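Local coordinates for phosphate-binding protein PstS (Borrelia burgdorferi, PDB 4N13), which binds inorganic phosphate with micromolar affinity and serves as the solute-binding lipoprotein of the PstSACB ABC transporter for phosphate import, at residues 170-174 against 185-191; 212-216 against 261-265; 204-208 against 219-223. All blocks are in the same frame, centred on the assembly; numbering follows the deposited sequence. Where two conformers were deposited one is given.

Overall arrangement
Following the chain from the N terminus, interaction 1 comes first: after helix 170-179 the chain returns as strand 183-188, which packs with the turn after it against the helix's first turn, closing a short helix-strand loop before the other two begin. Strand 201-205 then opens interaction 3, helix 212-216 opens interaction 2, 219-223 closes interaction 3, and 261-265, the very C terminus, closes interaction 2, so these two cross. They also touch: T214 packs on T208 and its carbonyl O probably accepts a hydrogen bond from Y220 N. L189 bridges interactions 1 and 2 by packing on I215 and L261. Strand 80-93 borders all three contacts, pairing with strands 183-188, 201-205 and 223-230.

Interaction 1. Residues 170-174 against 185-191; sequences NGEVI and GYIGLGY. With SO4 (sulfate ion), chain B.
The side-chain carbonyl of a helix residue accepts a backbone hydrogen bond at the end of a strand: N170 OD1, in the first turn of helix 170-179 (chi1 m), takes one from G188 N (2.9 Å, 161°). The segment axes approach to 7.9 Å at 140° between N-to-C directions, so helix and strand cross obliquely, nearer antiparallel than parallel; CA atoms pair N170 with I187 (5.3 Å) and V173 with G185 (6.2 Å). Water 1 donates to N170 OD1 (2.8 Å) and Y186 O (2.9 Å). This is a helix packed on a strand of the mixed sheet in a class II periplasmic binding protein lobe, and N170 ND2 makes a weak hydrogen bond (3.2 Å) to O1 of a sulfate, probably from the crystallisation liquor, also held by R133 and S139, a phosphate-site residue by similarity. G185 leaves room for V173, whose CG1 lies 3.9 Å from G185 CA and whose CB lies 3.6 Å from I187 CG2. I187 (chi1 p) also meets I174, CD1 to CG1 at 4.0 Å. After a 3-10 turn, Y191 (m), N-cap of the next helix, lays its ring face under N170 CB, 3.5 Å from the centroid (CH-pi).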
ATOM      1  N   ASN A 170     -13.175   0.405   4.411  1.00  8.57           N
ATOM      2  CA  ASN A 170     -12.425  -0.113   5.545  1.00  8.58           C
ATOM      3  C   ASN A 170     -13.290  -0.249   6.785  1.00  8.54           C
ATOM      4  O   ASN A 170     -13.234  -1.268   7.467  1.00  8.14           O
ATOM      5  CB  ASN A 170     -11.220   0.784   5.856  1.00  9.35           C
ATOM      6  CG  ASN A 170     -10.118   0.627   4.831  1.00  9.63           C
ATOM      7  OD1 ASN A 170      -9.422  -0.384   4.815  1.00  9.71           O
ATOM      8  ND2 ASN A 170      -9.971   1.607   3.956  1.00 11.30           N
ATOM      9  N   GLY A 171     -14.082   0.775   7.090  1.00  7.60           N
ATOM     10  CA  GLY A 171     -14.926   0.728   8.270  1.00  8.07           C
ATOM     11  C   GLY A 171     -15.922  -0.415   8.219  1.00  7.65           C
ATOM     12  O   GLY A 171     -16.199  -1.080   9.230  1.00  8.89           O
ATOM     13  N   GLU A 172     -16.451  -0.687   7.035  1.00  7.48           N
ATOM     14  CA  GLU A 172     -17.363  -1.813   6.898  1.00  8.02           C
ATOM     15  C   GLU A 172     -16.674  -3.175   7.003  1.00  6.73           C
ATOM     16  O   GLU A 172     -17.304  -4.131   7.453  1.00  7.96           O
ATOM     17  CB  GLU A 172     -18.196  -1.736   5.614  1.00  9.53           C
ATOM     18  CG  GLU A 172     -19.270  -2.809   5.495  1.00 11.17           C
ATOM     19  CD  GLU A 172     -20.135  -2.996   6.726  1.00 12.68           C
ATOM     20  OE1 GLU A 172     -20.342  -2.048   7.514  1.00 13.53           O
ATOM     21  OE2 GLU A 172     -20.621  -4.134   6.887  1.00 15.49           O
ATOM     22  N   VAL A 173     -15.412  -3.299   6.600  1.00  6.46           N
ATOM     23  CA  VAL A 173     -14.705  -4.553   6.884  1.00  6.12           C
ATOM     24  C   VAL A 173     -14.690  -4.812   8.390  1.00  6.21           C
ATOM     25  O   VAL A 173     -14.938  -5.928   8.838  1.00  6.43           O
ATOM     26  CB  VAL A 173     -13.256  -4.583   6.328  1.00  6.09           C
ATOM     27  CG1 VAL A 173     -12.588  -5.909   6.717  1.00  6.86           C
ATOM     28  CG2 VAL A 173     -13.218  -4.412   4.840  1.00  7.20           C
ATOM     29  N   ILE A 174     -14.388  -3.789   9.176  1.00  6.34           N
ATOM     30  CA  ILE A 174     -14.358  -3.926  10.620  1.00  6.63           C
ATOM     31  C   ILE A 174     -15.732  -4.333  11.152  1.00  6.63           C
ATOM     32  O   ILE A 174     -15.841  -5.269  11.942  1.00  7.35           O
ATOM     33  CB  ILE A 174     -13.853  -2.614  11.264  1.00  7.28           C
ATOM     34  CG1 ILE A 174     -12.375  -2.413  10.952  1.00  8.32           C
ATOM     35  CG2 ILE A 174     -14.070  -2.625  12.753  1.00  7.81           C
ATOM     36  CD1 ILE A 174     -11.870  -1.006  11.277  1.00  9.19           C
ATOM     37  N   GLY A 185     -10.799 -10.392   7.101  1.00  5.55           N
ATOM     38  CA  GLY A 185     -10.825  -9.324   6.118  1.00  5.81           C
ATOM     39  C   GLY A 185      -9.532  -8.538   6.139  1.00  5.17           C
ATOM     40  O   GLY A 185      -8.649  -8.814   6.960  1.00  6.26           O
ATOM     41  N   TYR A 186      -9.426  -7.542   5.266  1.00  5.91           N
ATOM     42  CA  TYR A 186      -8.244  -6.692   5.229  1.00  6.22           C
ATOM     43  C   TYR A 186      -8.606  -5.231   5.199  1.00  6.64           C
ATOM     44  O   TYR A 186      -9.600  -4.831   4.603  1.00  6.48           O
ATOM     45  CB  TYR A 186      -7.330  -7.013   4.049  1.00  6.70           C
ATOM     46  CG  TYR A 186      -7.968  -7.028   2.673  1.00  6.72           C
ATOM     47  CD1 TYR A 186      -8.087  -5.858   1.928  1.00  7.52           C
ATOM     48  CD2 TYR A 186      -8.434  -8.201   2.115  1.00  6.50           C
ATOM     49  CE1 TYR A 186      -8.651  -5.868   0.681  1.00  7.65           C
ATOM     50  CE2 TYR A 186      -9.007  -8.208   0.853  1.00  6.88           C
ATOM     51  CZ  TYR A 186      -9.111  -7.028   0.139  1.00  7.78           C
ATOM     52  OH  TYR A 186      -9.636  -6.988  -1.134  1.00  8.48           O
ATOM     53  N   ILE A 187      -7.794  -4.440   5.891  1.00  5.72           N
ATOM     54  CA  ILE A 187      -7.988  -3.002   6.041  1.00  5.66           C
ATOM     55  C   ILE A 187      -6.656  -2.271   5.966  1.00  5.58           C
ATOM     56  O   ILE A 187      -5.609  -2.859   6.188  1.00  6.23           O
ATOM     57  CB  ILE A 187      -8.704  -2.645   7.386  1.00  7.04           C
ATOM     58  CG1 ILE A 187      -7.870  -3.114   8.579  1.00  7.44           C
ATOM     59  CG2 ILE A 187     -10.113  -3.201   7.416  1.00  7.49           C
ATOM     60  CD1 ILE A 187      -8.493  -2.820   9.946  1.00  9.29           C
ATOM     61  N   GLY A 188      -6.718  -0.982   5.683  1.00  5.85           N
ATOM     62  CA  GLY A 188      -5.527  -0.167   5.759  1.00  6.10           C
ATOM     63  C   GLY A 188      -4.984  -0.097   7.163  1.00  5.97           C
ATOM     64  O   GLY A 188      -5.733  -0.108   8.143  1.00  6.89           O
ATOM     65  N   LEU A 189      -3.668   0.044   7.265  1.00  6.74           N
ATOM     66  CA  LEU A 189      -2.991   0.140   8.544  1.00  6.92           C
ATOM     67  C   LEU A 189      -3.576   1.237   9.442  1.00  8.04           C
ATOM     68  O   LEU A 189      -3.579   1.106  10.673  1.00  9.38           O
ATOM     69  CB  LEU A 189      -1.502   0.413   8.301  1.00  7.11           C
ATOM     70  CG  LEU A 189      -0.631   0.639   9.528  1.00  8.54           C
ATOM     71  CD1 LEU A 189      -0.599  -0.611  10.417  1.00 10.58           C
ATOM     72  CD2 LEU A 189       0.770   1.039   9.058  1.00 11.01           C
ATOM     73  N   GLY A 190      -4.014   2.342   8.849  1.00  8.71           N
ATOM     74  CA  GLY A 190      -4.561   3.457   9.609  1.00  9.80           C
ATOM     75  C   GLY A 190      -5.801   3.104  10.407  1.00 10.09           C
ATOM     76  O   GLY A 190      -6.207   3.874  11.270  1.00 13.02           O
ATOM     77  N   TYR A 191      -6.431   1.977  10.087  1.00  7.85           N
ATOM     78  CA  TYR A 191      -7.634   1.519  10.765  1.00  8.42           C
ATOM     79  C   TYR A 191      -7.346   0.492  11.847  1.00  7.93           C
ATOM     80  O   TYR A 191      -8.279  -0.047  12.432  1.00  8.98           O
ATOM     81  CB  TYR A 191      -8.599   0.940   9.741  1.00  8.78           C
ATOM     82  CG  TYR A 191      -9.258   2.003   8.930  1.00 10.55           C
ATOM     83  CD1 TYR A 191     -10.463   2.570   9.367  1.00 14.18           C
ATOM     84  CD2 TYR A 191      -8.695   2.463   7.741  1.00 11.03           C
ATOM     85  CE1 TYR A 191     -11.092   3.560   8.654  1.00 15.72           C
ATOM     86  CE2 TYR A 191      -9.325   3.484   7.006  1.00 13.94           C
ATOM     87  CZ  TYR A 191     -10.513   4.021   7.488  1.00 15.22           C
ATOM     88  OH  TYR A 191     -11.156   5.004   6.792  1.00 18.32           O
TER
HETATM   89  S   SO4 B 301      -9.950   2.089  -0.430  0.80 17.70           S
HETATM   90  O1  SO4 B 301      -9.814   1.272   0.772  0.80 27.60           O
HETATM   91  O2  SO4 B 301      -9.516   3.425  -0.060  0.80 18.86           O
HETATM   92  O3  SO4 B 301      -9.070   1.534  -1.438  0.80 26.40           O
HETATM   93  O4  SO4 B 301     -11.344   2.047  -0.811  0.80 20.50           O
HETATM   94  O   HOH W   1     -10.107  -2.467   3.052  1.00 11.03           O
HETATM   95  O   HOH W   2     -10.797   4.755   4.160  1.00 23.37           O

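Interaction 2. Residues 212-216 against 261-265; sequences KETIN and LGIKT
Two lysines and an asparagine fasten the short helix 212-216 to the C-terminal tail 261-265. Residues 212-216 form one helical turn, N216 N bonding to K212 O (3.0 Å), and 261-264 are extended. Nearest CA pairs are K212 with L261 (7.1 Å) and N216 with I263 (6.3 Å). N216, with chi1 at -92° between wells and chi2 at -89°, turns its amide so that ND2 donates to G262 O at 3.0 Å and 178°, and also to K212 O at 3.0 Å; its OD1 sits 3.2 Å from I263 CA and makes a weak hydrogen bond with Y86 OH. K212 is fully extended (t at all four chi angles), its CE reaching 3.5 Å from G262 O, and water 3 joins K212 NZ (2.8 Å) to I263 O (2.6 Å); the charge itself pairs with E256. K264 folds instead (m, m, t, p), bringing NZ to 2.9 Å from OE2 of E213, a salt bridge whose hydrogen bond is weak. E213 (m, m) curls toward it although its CA-to-CB bond points away. The apolar part of the contact is L261 (t, p), whose CD2 lies 3.5 Å from CG2 of I215 (m, t) and CD1 3.9 Å from K212 CG. The contact joins the chain end, which follows helix 249-257, to helix 212-216, with I215, L261 and I263 resting on Y86 of strand 80-93.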
ATOM      1  N   LYS A 212       5.683   0.482  12.285  1.00 11.75           N
ATOM      2  CA  LYS A 212       6.515   1.353  11.490  1.00 11.76           C
ATOM      3  C   LYS A 212       7.899   0.720  11.258  1.00 11.15           C
ATOM      4  O   LYS A 212       8.459   0.809  10.166  1.00 11.32           O
ATOM      5  CB  LYS A 212       6.633   2.727  12.130  1.00 13.21           C
ATOM      6  CG  LYS A 212       7.344   3.729  11.225  1.00 13.68           C
ATOM      7  CD  LYS A 212       7.210   5.132  11.759  1.00 14.52           C
ATOM      8  CE  LYS A 212       7.852   6.145  10.831  1.00 16.01           C
ATOM      9  NZ  LYS A 212       7.613   7.521  11.337  1.00 20.12           N
ATOM     10  N   GLU A 213       8.451   0.053  12.266  1.00 11.00           N
ATOM     11  CA  GLU A 213       9.782  -0.549  12.133  1.00 11.57           C
ATOM     12  C   GLU A 213       9.805  -1.724  11.152  1.00  8.79           C
ATOM     13  O   GLU A 213      10.711  -1.833  10.309  1.00  9.51           O
ATOM     14  CB  GLU A 213      10.304  -1.016  13.495  1.00 16.26           C
ATOM     15  CG  GLU A 213      10.623   0.115  14.477  1.00 25.03           C
ATOM     16  CD  GLU A 213      11.757   1.032  14.018  1.00 32.98           C
ATOM     17  OE1 GLU A 213      12.648   0.566  13.271  1.00 35.77           O
ATOM     18  OE2 GLU A 213      11.764   2.225  14.418  1.00 36.86           O
ATOM     19  N   THR A 214       8.822  -2.610  11.243  1.00  8.61           N
ATOM     20  CA  THR A 214       8.835  -3.787  10.383  1.00  7.91           C
ATOM     21  C   THR A 214       8.427  -3.440   8.961  1.00  7.83           C
ATOM     22  O   THR A 214       8.819  -4.118   8.022  1.00  8.38           O
ATOM     23  CB  THR A 214       7.931  -4.907  10.913  1.00  8.33           C
ATOM     24  OG1 THR A 214       6.584  -4.437  10.923  1.00  8.76           O
ATOM     25  CG2 THR A 214       8.381  -5.379  12.300  1.00 10.80           C
ATOM     26  N   ILE A 215       7.625  -2.397   8.791  1.00  8.29           N
ATOM     27  CA  ILE A 215       7.265  -1.987   7.444  1.00  8.53           C
ATOM     28  C   ILE A 215       8.472  -1.293   6.794  1.00  8.90           C
ATOM     29  O   ILE A 215       8.805  -1.570   5.633  1.00 10.52           O
ATOM     30  CB  ILE A 215       5.989  -1.137   7.461  1.00 10.55           C
ATOM     31  CG1 ILE A 215       4.801  -2.032   7.857  1.00 10.74           C
ATOM     32  CG2 ILE A 215       5.770  -0.491   6.092  1.00 13.40           C
ATOM     33  CD1 ILE A 215       3.544  -1.275   8.305  1.00 11.40           C
ATOM     34  N   ASN A 216       9.146  -0.421   7.528  1.00  8.44           N
ATOM     35  CA  ASN A 216      10.343   0.216   7.002  1.00  9.11           C
ATOM     36  C   ASN A 216      11.457  -0.765   6.649  1.00 10.21           C
ATOM     37  O   ASN A 216      12.176  -0.564   5.673  1.00 11.73           O
ATOM     38  CB  ASN A 216      10.855   1.294   7.952  1.00 10.11           C
ATOM     39  CG  ASN A 216      10.281   2.658   7.614  1.00 11.91           C
ATOM     40  OD1 ASN A 216      10.842   3.388   6.812  1.00 15.19           O
ATOM     41  ND2 ASN A 216       9.119   2.972   8.161  1.00 12.26           N
ATOM     42  N   LEU A 261       2.189   5.908   5.990  1.00  9.28           N
ATOM     43  CA  LEU A 261       3.273   5.658   6.926  1.00  8.91           C
ATOM     44  C   LEU A 261       4.558   6.221   6.360  1.00  7.91           C
ATOM     45  O   LEU A 261       4.831   6.040   5.183  1.00  9.06           O
ATOM     46  CB  LEU A 261       3.452   4.155   7.078  1.00 11.46           C
ATOM     47  CG  LEU A 261       4.442   3.754   8.145  1.00 13.67           C
ATOM     48  CD1 LEU A 261       3.883   4.064   9.523  1.00 15.95           C
ATOM     49  CD2 LEU A 261       4.737   2.272   8.002  1.00 16.43           C
ATOM     50  N   GLY A 262       5.336   6.915   7.181  1.00  8.49           N
ATOM     51  CA  GLY A 262       6.571   7.536   6.740  1.00  8.22           C
ATOM     52  C   GLY A 262       7.804   6.649   6.858  1.00  8.87           C
ATOM     53  O   GLY A 262       7.764   5.537   7.377  1.00  9.90           O
ATOM     54  N   ILE A 263       8.904   7.146   6.306  1.00 10.63           N
ATOM     55  CA  ILE A 263      10.193   6.491   6.381  1.00 10.33           C
ATOM     56  C   ILE A 263      11.003   7.075   7.539  1.00 15.65           C
ATOM     57  O   ILE A 263      10.619   8.061   8.143  1.00 18.30           O
ATOM     58  CB  ILE A 263      10.995   6.706   5.078  1.00 10.64           C
ATOM     59  CG1 ILE A 263      11.326   8.193   4.867  1.00 12.57           C
ATOM     60  CG2 ILE A 263      10.254   6.104   3.885  1.00 12.80           C
ATOM     61  CD1 ILE A 263      12.339   8.434   3.765  1.00 12.54           C
ATOM     62  N   LYS A 264      12.157   6.497   7.821  1.00 18.83           N
ATOM     63  CA  LYS A 264      13.084   7.115   8.772  1.00 23.38           C
ATOM     64  C   LYS A 264      13.875   8.270   8.136  1.00 25.34           C
ATOM     65  O   LYS A 264      14.241   8.209   6.959  1.00 27.62           O
ATOM     66  CB  LYS A 264      14.019   6.046   9.326  1.00 27.79           C
ATOM     67  CG  LYS A 264      13.260   4.825   9.824  1.00 30.07           C
ATOM     68  CD  LYS A 264      12.129   5.231  10.766  1.00 31.41           C
ATOM     69  CE  LYS A 264      11.082   4.145  10.927  1.00 32.02           C
ATOM     70  NZ  LYS A 264      11.571   2.947  11.652  1.00 31.90           N
ATOM     71  N   THR A 265      14.131   9.324   8.913  1.00 25.35           N
ATOM     72  CA  THR A 265      14.892  10.477   8.415  1.00 25.21           C
ATOM     73  C   THR A 265      16.107  10.778   9.287  1.00 26.89           C
ATOM     74  O   THR A 265      16.303  10.194  10.359  1.00 28.68           O
ATOM     75  CB  THR A 265      14.049  11.765   8.369  1.00 25.02           C
ATOM     76  OG1 THR A 265      13.838  12.230   9.705  1.00 26.72           O
ATOM     77  CG2 THR A 265      12.714  11.538   7.671  1.00 22.72           C
ATOM     78  OXT THR A 265      16.920  11.637   8.925  1.00 26.28           O
TER
HETATM   79  O   HOH W   3       8.590   9.245   9.323  1.00 23.75           O

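Interaction 3. Residues 204-208 against 219-223; sequences SVNST and KYTIK. With SO4 (sulfate ion), chain E.
Segment 204-208 leaves strand 201-205 through a type I' beta turn from V205 to T208: N206 (phi/psi 54/44) and S207 (64/23) both have positive phi, and V205 and T208 form a hydrogen-bonded pair, as in a two-residue beta hairpin, V205 N to T208 O at 2.9 Å and T208 N to V205 O at 3.0 Å. Segment 219-223 is irregular; I222 (-92/75) is the centre of an inverse gamma turn, whose K223 N to T221 O bond is weak at 3.1 Å. The nearest CA atoms are those of T208 and Y220, 5.8 Å apart, and no direct hydrogen bond joins the segments; water 4 bridges them, donating to V205 O and K219 O (2.9 Å each) and accepting from T221 OG1 (3.1 Å). The turn ends strand 201-205, which pairs with strands 80-93 and 101-102; helix 212-216 lies in the connection between the segments, and 219-223 leads into strand 223-230 of the mixed sheet. V205 (t) faces across, CG2 4.0 Å from Y220 CE1 and CG1 4.3 Å from I222 CD1. Y220 (t) has its ring edge near T208 O, CD1 at 3.5 Å, while its hydroxyl bonds to L89 O of strand 80-93. T208 (m) donates a hydrogen bond from OG1 to N206 O (3.0 Å); OG1 also lies 3.5 Å from K219 CG. N206 OD1 accepts from E104 N of helix 104-111. K219, all t in the conformer given, extends past T208 to place NZ 2.6 Å from O3 of a sulfate ion, probably from the crystallisation liquor.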
ATOM      1  N   SER A 204      -0.389 -11.436  12.707  1.00  6.18           N
ATOM      2  CA  SER A 204       0.971 -11.329  12.182  1.00  6.59           C
ATOM      3  C   SER A 204       1.063 -12.116  10.883  1.00  6.34           C
ATOM      4  O   SER A 204       0.324 -13.099  10.670  1.00  6.64           O
ATOM      5  CB  SER A 204       2.013 -11.813  13.205  1.00  7.66           C
ATOM      6  OG  SER A 204       1.845 -13.171  13.567  1.00  8.23           O
ATOM      7  N   VAL A 205       1.941 -11.656   9.999  1.00  5.84           N
ATOM      8  CA  VAL A 205       2.163 -12.286   8.701  1.00  5.76           C
ATOM      9  C   VAL A 205       3.636 -12.668   8.640  1.00  6.17           C
ATOM     10  O   VAL A 205       4.519 -11.832   8.860  1.00  6.72           O
ATOM     11  CB  VAL A 205       1.791 -11.329   7.547  1.00  7.98           C
ATOM     12  CG1 VAL A 205       2.070 -11.973   6.193  1.00  9.23           C
ATOM     13  CG2 VAL A 205       0.331 -10.943   7.639  1.00  8.99           C
ATOM     14  N   ASN A 206       3.914 -13.942   8.409  1.00  6.60           N
ATOM     15  CA  ASN A 206       5.296 -14.453   8.445  1.00  6.74           C
ATOM     16  C   ASN A 206       5.923 -14.077   9.795  1.00  6.95           C
ATOM     17  O   ASN A 206       7.068 -13.620   9.849  1.00  7.60           O
ATOM     18  CB  ASN A 206       6.173 -13.905   7.314  1.00  6.80           C
ATOM     19  CG  ASN A 206       5.593 -14.111   5.952  1.00  8.11           C
ATOM     20  OD1 ASN A 206       4.841 -15.044   5.701  1.00  8.71           O
ATOM     21  ND2 ASN A 206       6.025 -13.275   5.027  1.00 12.43           N
ATOM     22  N   SER A 207       5.157 -14.252  10.874  1.00  6.77           N
ATOM     23  CA  SER A 207       5.630 -13.994  12.232  1.00  7.82           C
ATOM     24  C   SER A 207       5.985 -12.544  12.487  1.00  7.24           C
ATOM     25  O   SER A 207       6.690 -12.245  13.437  1.00 10.39           O
ATOM     26  CB  SER A 207       6.801 -14.907  12.591  1.00  9.89           C
ATOM     27  OG  SER A 207       6.381 -16.254  12.598  1.00 13.04           O
ATOM     28  N   THR A 208       5.409 -11.655  11.698  1.00  6.84           N
ATOM     29  CA  THR A 208       5.728 -10.242  11.761  1.00  7.29           C
ATOM     30  C   THR A 208       4.467  -9.402  11.926  1.00  6.84           C
ATOM     31  O   THR A 208       3.561  -9.475  11.102  1.00  7.10           O
ATOM     32  CB  THR A 208       6.450  -9.782  10.480  1.00  7.82           C
ATOM     33  OG1 THR A 208       7.523 -10.673  10.173  1.00  9.12           O
ATOM     34  CG2 THR A 208       6.975  -8.356  10.624  1.00  8.75           C
ATOM     35  N   LYS A 219      10.274  -6.200   6.516  0.51  9.20           N
ATOM     36  CA  LYS A 219       9.993  -7.490   7.148  0.51  8.93           C
ATOM     37  C   LYS A 219       8.499  -7.803   7.112  0.51  8.90           C
ATOM     38  O   LYS A 219       8.110  -8.955   6.972  0.51  9.80           O
ATOM     39  CB  LYS A 219      10.479  -7.500   8.596  0.51  9.04           C
ATOM     40  CG  LYS A 219      10.383  -8.868   9.263  0.51 11.28           C
ATOM     41  CD  LYS A 219      11.083  -8.885  10.619  0.51 13.20           C
ATOM     42  CE  LYS A 219      11.006 -10.257  11.275  0.51 14.39           C
ATOM     43  NZ  LYS A 219      11.646 -10.293  12.613  0.51 16.60           N
ATOM     44  N   TYR A 220       7.671  -6.776   7.262  1.00  7.37           N
ATOM     45  CA  TYR A 220       6.238  -6.907   7.066  1.00  7.78           C
ATOM     46  C   TYR A 220       5.967  -6.681   5.603  1.00  8.35           C
ATOM     47  O   TYR A 220       6.314  -5.636   5.052  1.00  9.30           O
ATOM     48  CB  TYR A 220       5.457  -5.906   7.880  1.00  8.48           C
ATOM     49  CG  TYR A 220       3.970  -6.154   7.731  1.00  7.63           C
ATOM     50  CD1 TYR A 220       3.350  -7.174   8.428  1.00  7.71           C
ATOM     51  CD2 TYR A 220       3.199  -5.408   6.861  1.00  7.14           C
ATOM     52  CE1 TYR A 220       2.007  -7.415   8.293  1.00  7.84           C
ATOM     53  CE2 TYR A 220       1.839  -5.633   6.716  1.00  8.09           C
ATOM     54  CZ  TYR A 220       1.253  -6.655   7.436  1.00  7.29           C
ATOM     55  OH  TYR A 220      -0.086  -6.930   7.342  1.00  8.42           O
ATOM     56  N   THR A 221       5.338  -7.662   4.972  1.00  8.53           N
ATOM     57  CA  THR A 221       5.334  -7.757   3.528  1.00  9.01           C
ATOM     58  C   THR A 221       4.111  -7.150   2.817  1.00  9.86           C
ATOM     59  O   THR A 221       4.139  -6.932   1.611  1.00 11.44           O
ATOM     60  CB  THR A 221       5.483  -9.233   3.095  1.00 11.28           C
ATOM     61  OG1 THR A 221       4.492 -10.026   3.765  1.00 13.30           O
ATOM     62  CG2 THR A 221       6.881  -9.750   3.433  1.00 11.49           C
ATOM     63  N   ILE A 222       3.038  -6.887   3.550  1.00  8.26           N
ATOM     64  CA  ILE A 222       1.778  -6.474   2.918  1.00  7.73           C
ATOM     65  C   ILE A 222       1.678  -4.949   2.825  1.00  7.71           C
ATOM     66  O   ILE A 222       0.995  -4.298   3.607  1.00  7.84           O
ATOM     67  CB  ILE A 222       0.536  -7.053   3.649  1.00 10.97           C
ATOM     68  CG1 ILE A 222       0.743  -8.506   4.075  1.00 13.45           C
ATOM     69  CG2 ILE A 222      -0.692  -6.911   2.761  1.00 13.08           C
ATOM     70  CD1 ILE A 222       0.988  -9.443   2.953  1.00 15.34           C
ATOM     71  N   LYS A 223       2.416  -4.374   1.891  1.00  7.39           N
ATOM     72  CA  LYS A 223       2.386  -2.936   1.684  1.00  7.67           C
ATOM     73  C   LYS A 223       2.869  -2.598   0.304  1.00  8.02           C
ATOM     74  O   LYS A 223       3.668  -3.326  -0.272  1.00  9.68           O
ATOM     75  CB  LYS A 223       3.234  -2.180   2.718  1.00  8.63           C
ATOM     76  CG  LYS A 223       4.754  -2.240   2.523  1.00 10.97           C
ATOM     77  CD  LYS A 223       5.385  -3.495   3.042  1.00 14.04           C
ATOM     78  CE  LYS A 223       6.918  -3.428   2.999  1.00 15.63           C
ATOM     79  NZ  LYS A 223       7.413  -3.439   1.583  1.00 18.79           N
TER
HETATM   80  S   SO4 E 304      14.571 -11.032  11.015  0.85 13.73           S
HETATM   81  O1  SO4 E 304      13.654 -11.451   9.951  0.85 13.69           O
HETATM   82  O2  SO4 E 304      14.725  -9.580  10.938  0.85 14.58           O
HETATM   83  O3  SO4 E 304      13.998 -11.407  12.297  0.85 16.76           O
HETATM   84  O4  SO4 E 304      15.879 -11.649  10.780  0.85 14.79           O
HETATM   85  O   HOH W   4       5.556 -10.256   6.701  1.00  8.80           O